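Local coordinates for DUF1460 domain-containing protein (Legionella pneumophila subsp. pneumophila, PDB 2IM9) that is of unknown function but may act as an N-acetylmuramoyl-L-alanine amidase-like enzyme, cleaving amide bonds in peptidoglycan, at residues A[241-254]-A[305-317]. Numbering follows the deposited sequence.
Sequences IPNGAVIEIIRPNW and SSPTIKGINIQVV
Strands 246-251 and 311-317 pair antiparallel within the sheet of this amidase-like family member, and a classic beta bulge, in which Lys-310 and Gly-311 both face Ile-250, ends the pairing. Ile-250 N donates to Gly-311 O (2.9 Å), while Ile-250 O receives Lys-310 N (3.0 Å) in a nearly straight bond. On the face under helix 296-303, Ile-249 sets CD1 against Ile-312 CG2 (3.8 Å); its CG2, anti to the backbone N (CG1 at chi1 -57°), is the branch that meets Ile-309 CG2 (3.6 Å). The other face is mixed: between Val-246 and Ile-250, Glu-248 and Asn-313 run alongside each other with carboxylate and amide planes 22° apart, Glu-248 OE1 taking a bond from Asn-142 and Asn-313 ND2 giving one to Asp-153. Past the bulge, the Arg-251 guanidinium has Ile-309 CG1 over one face and Trp-254 CZ2 over the opposite one. Its NH1 donates a bent bond to Thr-308 OG1 (3.0 Å), which lies 31° out of the guanidinium plane, and NE bonds Ser-267. Branched aliphatic side chains thus pack one face, buried polar groups on the other have partners beyond the pair, and the guanidinium is held between Ile-309 and Trp-254 as well as by bonds.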
loop_
_atom_site.group_PDB
_atom_site.type_symbol
_atom_site.label_atom_id
_atom_site.label_comp_id
_atom_site.label_asym_id
_atom_site.label_seq_id
_atom_site.Cartn_x
_atom_site.Cartn_y
_atom_site.Cartn_z
ATOM N N ILE A 241 -3.453 -0.373 -18.684
ATOM C CA ILE A 241 -2.999 -0.650 -17.326
ATOM C C ILE A 241 -2.214 -1.966 -17.406
ATOM O O ILE A 241 -2.774 -2.989 -17.809
ATOM C CB ILE A 241 -4.199 -0.770 -16.368
ATOM C CG1 ILE A 241 -5.001 0.549 -16.348
ATOM C CG2 ILE A 241 -3.733 -1.202 -14.972
ATOM C CD1 ILE A 241 -6.294 0.513 -15.527
ATOM N N PRO A 242 -0.913 -1.943 -17.051
ATOM C CA PRO A 242 -0.048 -3.125 -17.208
ATOM C C PRO A 242 -0.311 -4.193 -16.159
ATOM O O PRO A 242 -0.635 -3.878 -15.029
ATOM C CB PRO A 242 1.370 -2.570 -16.989
ATOM C CG PRO A 242 1.257 -1.113 -16.876
ATOM C CD PRO A 242 -0.176 -0.791 -16.511
ATOM N N ASN A 243 -0.136 -5.456 -16.538
ATOM C CA ASN A 243 -0.153 -6.536 -15.566
ATOM C C ASN A 243 0.883 -6.279 -14.468
ATOM O O ASN A 243 2.032 -5.911 -14.760
ATOM C CB ASN A 243 0.120 -7.875 -16.259
ATOM C CG ASN A 243 -0.144 -9.061 -15.354
ATOM O OD1 ASN A 243 -1.217 -9.181 -14.763
ATOM N ND2 ASN A 243 0.840 -9.953 -15.244
ATOM N N GLY A 244 0.463 -6.460 -13.215
ATOM C CA GLY A 244 1.359 -6.309 -12.064
ATOM C C GLY A 244 1.515 -4.875 -11.595
ATOM O O GLY A 244 2.322 -4.597 -10.706
ATOM N N ALA A 245 0.752 -3.948 -12.183
ATOM C CA ALA A 245 0.832 -2.551 -11.735
ATOM C C ALA A 245 0.198 -2.413 -10.338
ATOM O O ALA A 245 -0.588 -3.272 -9.905
ATOM C CB ALA A 245 0.148 -1.620 -12.726
ATOM N N VAL A 246 0.576 -1.353 -9.626
ATOM C CA VAL A 246 -0.047 -1.007 -8.359
ATOM C C VAL A 246 -1.109 0.042 -8.648
ATOM O O VAL A 246 -0.801 1.075 -9.277
ATOM C CB VAL A 246 0.999 -0.436 -7.359
ATOM C CG1 VAL A 246 0.306 0.110 -6.117
ATOM C CG2 VAL A 246 2.060 -1.533 -7.001
ATOM N N ILE A 247 -2.350 -0.240 -8.226
ATOM C CA ILE A 247 -3.490 0.685 -8.419
ATOM C C ILE A 247 -3.881 1.294 -7.082
ATOM O O ILE A 247 -4.155 0.553 -6.133
ATOM C CB ILE A 247 -4.739 -0.065 -8.966
ATOM C CG1 ILE A 247 -4.442 -0.679 -10.337
ATOM C CG2 ILE A 247 -5.932 0.875 -9.054
ATOM C CD1 ILE A 247 -5.514 -1.680 -10.749
ATOM N N GLU A 248 -3.876 2.624 -7.011
ATOM C CA GLU A 248 -4.324 3.355 -5.817
ATOM C C GLU A 248 -5.641 4.077 -6.071
ATOM O O GLU A 248 -5.851 4.673 -7.138
ATOM C CB GLU A 248 -3.249 4.353 -5.359
ATOM C CG GLU A 248 -1.970 3.666 -4.905
ATOM C CD GLU A 248 -0.768 4.587 -4.745
ATOM O OE1 GLU A 248 -0.867 5.790 -5.069
ATOM O OE2 GLU A 248 0.276 4.084 -4.266
ATOM N N ILE A 249 -6.517 4.044 -5.072
ATOM C CA ILE A 249 -7.834 4.642 -5.209
ATOM C C ILE A 249 -7.777 6.064 -4.651
ATOM O O ILE A 249 -7.409 6.240 -3.490
ATOM C CB ILE A 249 -8.913 3.800 -4.465
ATOM C CG1 ILE A 249 -8.947 2.342 -4.970
ATOM C CG2 ILE A 249 -10.278 4.501 -4.542
ATOM C CD1 ILE A 249 -9.097 2.175 -6.487
ATOM N N ILE A 250 -8.163 7.056 -5.464
ATOM C CA ILE A 250 -7.879 8.466 -5.175
ATOM C C ILE A 250 -9.125 9.259 -4.813
ATOM O O ILE A 250 -10.138 9.196 -5.526
ATOM C CB ILE A 250 -7.170 9.139 -6.402
ATOM C CG1 ILE A 250 -5.940 8.310 -6.841
ATOM C CG2 ILE A 250 -6.797 10.602 -6.092
ATOM C CD1 ILE A 250 -4.928 8.005 -5.727
ATOM N N ARG A 251 -9.031 9.997 -3.712
ATOM C CA ARG A 251 -10.095 10.867 -3.243
ATOM C C ARG A 251 -9.500 12.281 -3.123
ATOM O O ARG A 251 -8.914 12.619 -2.088
ATOM C CB ARG A 251 -10.613 10.368 -1.900
ATOM C CG ARG A 251 -11.171 8.950 -1.937
ATOM C CD ARG A 251 -11.977 8.626 -0.725
ATOM N NE ARG A 251 -12.166 7.195 -0.563
ATOM C CZ ARG A 251 -13.219 6.660 0.049
ATOM N NH1 ARG A 251 -14.175 7.452 0.538
ATOM N NH2 ARG A 251 -13.308 5.342 0.185
ATOM N N PRO A 252 -9.647 13.104 -4.188
ATOM C CA PRO A 252 -8.983 14.415 -4.281
ATOM C C PRO A 252 -9.414 15.407 -3.220
ATOM O O PRO A 252 -8.615 16.262 -2.835
ATOM C CB PRO A 252 -9.409 14.950 -5.656
ATOM C CG PRO A 252 -9.899 13.768 -6.397
ATOM C CD PRO A 252 -10.430 12.796 -5.395
ATOM N N ASN A 253 -10.653 15.329 -2.764
ATOM C CA ASN A 253 -11.119 16.356 -1.846
ATOM C C ASN A 253 -11.737 15.690 -0.635
ATOM O O ASN A 253 -12.980 15.652 -0.482
ATOM C CB ASN A 253 -12.060 17.352 -2.551
ATOM C CG ASN A 253 -11.310 18.277 -3.520
ATOM O OD1 ASN A 253 -11.468 18.183 -4.738
ATOM N ND2 ASN A 253 -10.477 19.163 -2.975
ATOM N N TRP A 254 -10.845 15.139 0.195
ATOM C CA TRP A 254 -11.233 14.228 1.277
ATOM C C TRP A 254 -10.838 14.814 2.616
ATOM O O TRP A 254 -9.715 14.640 3.092
ATOM C CB TRP A 254 -10.616 12.836 1.085
ATOM C CG TRP A 254 -11.400 11.743 1.769
ATOM C CD1 TRP A 254 -12.723 11.783 2.146
ATOM C CD2 TRP A 254 -10.919 10.447 2.147
ATOM N NE1 TRP A 254 -13.085 10.595 2.735
ATOM C CE2 TRP A 254 -12.002 9.753 2.738
ATOM C CE3 TRP A 254 -9.678 9.804 2.037
ATOM C CZ2 TRP A 254 -11.881 8.448 3.225
ATOM C CZ3 TRP A 254 -9.557 8.498 2.525
ATOM C CH2 TRP A 254 -10.654 7.838 3.108
ATOM N N SER A 305 -20.293 5.878 -7.479
ATOM C CA SER A 305 -21.411 6.465 -6.744
ATOM C C SER A 305 -20.935 7.204 -5.487
ATOM O O SER A 305 -21.683 7.986 -4.887
ATOM C CB SER A 305 -22.473 5.411 -6.407
ATOM O OG SER A 305 -21.910 4.308 -5.728
ATOM N N SER A 306 -19.683 6.971 -5.104
ATOM C CA SER A 306 -19.082 7.687 -3.978
ATOM C C SER A 306 -18.962 9.197 -4.227
ATOM O O SER A 306 -18.508 9.627 -5.290
ATOM C CB SER A 306 -17.699 7.107 -3.664
ATOM O OG SER A 306 -16.994 7.954 -2.764
ATOM N N PRO A 307 -19.348 10.023 -3.242
ATOM C CA PRO A 307 -19.126 11.452 -3.435
ATOM C C PRO A 307 -17.638 11.842 -3.452
ATOM O O PRO A 307 -17.297 12.879 -4.014
ATOM C CB PRO A 307 -19.824 12.080 -2.220
ATOM C CG PRO A 307 -19.817 11.023 -1.191
ATOM C CD PRO A 307 -19.984 9.732 -1.944
ATOM N N THR A 308 -16.767 11.021 -2.863
ATOM C CA THR A 308 -15.357 11.421 -2.680
ATOM C C THR A 308 -14.346 10.690 -3.562
ATOM O O THR A 308 -13.279 11.226 -3.838
ATOM C CB THR A 308 -14.919 11.256 -1.214
ATOM O OG1 THR A 308 -15.183 9.918 -0.792
ATOM C CG2 THR A 308 -15.717 12.218 -0.323
ATOM N N ILE A 309 -14.664 9.466 -3.972
ATOM C CA ILE A 309 -13.744 8.719 -4.853
ATOM C C ILE A 309 -13.888 9.244 -6.282
ATOM O O ILE A 309 -14.990 9.284 -6.816
ATOM C CB ILE A 309 -14.004 7.200 -4.823
ATOM C CG1 ILE A 309 -13.923 6.651 -3.386
ATOM C CG2 ILE A 309 -13.000 6.469 -5.743
ATOM C CD1 ILE A 309 -14.482 5.210 -3.249
ATOM N N LYS A 310 -12.784 9.652 -6.904
ATOM C CA LYS A 310 -12.863 10.268 -8.240
ATOM C C LYS A 310 -12.004 9.595 -9.306
ATOM O O LYS A 310 -12.097 9.951 -10.486
ATOM C CB LYS A 310 -12.508 11.763 -8.191
ATOM C CG LYS A 310 -13.494 12.632 -7.387
ATOM C CD LYS A 310 -14.864 12.686 -8.050
ATOM C CE LYS A 310 -15.881 13.416 -7.181
ATOM N NZ LYS A 310 -17.203 13.496 -7.864
ATOM N N GLY A 311 -11.132 8.674 -8.906
ATOM C CA GLY A 311 -10.346 7.953 -9.922
ATOM C C GLY A 311 -9.203 7.121 -9.385
ATOM O O GLY A 311 -9.173 6.775 -8.194
ATOM N N ILE A 312 -8.259 6.794 -10.264
ATOM C CA ILE A 312 -7.159 5.888 -9.887
ATOM C C ILE A 312 -5.764 6.377 -10.303
ATOM O O ILE A 312 -5.615 7.054 -11.306
ATOM C CB ILE A 312 -7.370 4.481 -10.493
ATOM C CG1 ILE A 312 -7.422 4.517 -12.028
ATOM C CG2 ILE A 312 -8.608 3.825 -9.864
ATOM C CD1 ILE A 312 -7.496 3.108 -12.667
ATOM N N ASN A 313 -4.758 5.992 -9.526
ATOM C CA ASN A 313 -3.350 6.255 -9.842
ATOM C C ASN A 313 -2.711 4.914 -10.165
ATOM O O ASN A 313 -3.063 3.901 -9.555
ATOM C CB ASN A 313 -2.669 6.956 -8.645
ATOM C CG ASN A 313 -1.160 7.097 -8.805
ATOM O OD1 ASN A 313 -0.395 6.156 -8.566
ATOM N ND2 ASN A 313 -0.723 8.282 -9.171
ATOM N N ILE A 314 -1.789 4.916 -11.133
ATOM C CA ILE A 314 -1.147 3.672 -11.581
ATOM C C ILE A 314 0.370 3.812 -11.507
ATOM O O ILE A 314 0.947 4.753 -12.054
ATOM C CB ILE A 314 -1.551 3.291 -13.040
ATOM C CG1 ILE A 314 -3.082 3.251 -13.220
ATOM C CG2 ILE A 314 -0.973 1.929 -13.432
ATOM C CD1 ILE A 314 -3.702 4.571 -13.627
ATOM N N GLN A 315 1.006 2.850 -10.832
ATOM C CA GLN A 315 2.461 2.788 -10.730
ATOM C C GLN A 315 2.947 1.426 -11.182
ATOM O O GLN A 315 2.225 0.429 -11.081
ATOM C CB GLN A 315 2.883 2.992 -9.289
ATOM C CG GLN A 315 2.700 4.417 -8.816
ATOM C CD GLN A 315 3.150 4.562 -7.404
ATOM O OE1 GLN A 315 2.480 4.078 -6.478
ATOM N NE2 GLN A 315 4.301 5.205 -7.212
ATOM N N VAL A 316 4.167 1.377 -11.704
ATOM C CA VAL A 316 4.766 0.097 -12.080
ATOM C C VAL A 316 6.068 -0.087 -11.323
ATOM O O VAL A 316 6.652 0.878 -10.837
ATOM C CB VAL A 316 5.031 -0.034 -13.589
ATOM C CG1 VAL A 316 3.717 0.008 -14.377
ATOM C CG2 VAL A 316 5.974 1.068 -14.064
ATOM N N VAL A 317 6.479 -1.339 -11.182
ATOM C CA VAL A 317 7.707 -1.682 -10.483
ATOM C C VAL A 317 8.826 -1.652 -11.519
ATOM O O VAL A 317 8.686 -2.232 -12.594
ATOM C CB VAL A 317 7.606 -3.083 -9.849
ATOM C CG1 VAL A 317 8.974 -3.561 -9.299
ATOM C CG2 VAL A 317 6.542 -3.098 -8.768
HETATM O O HOH W 1 4.643 -3.538 -11.976
HETATM O O HOH W 2 -0.331 3.591 -7.618
HETATM O O HOH W 3 -13.042 13.862 -3.273
#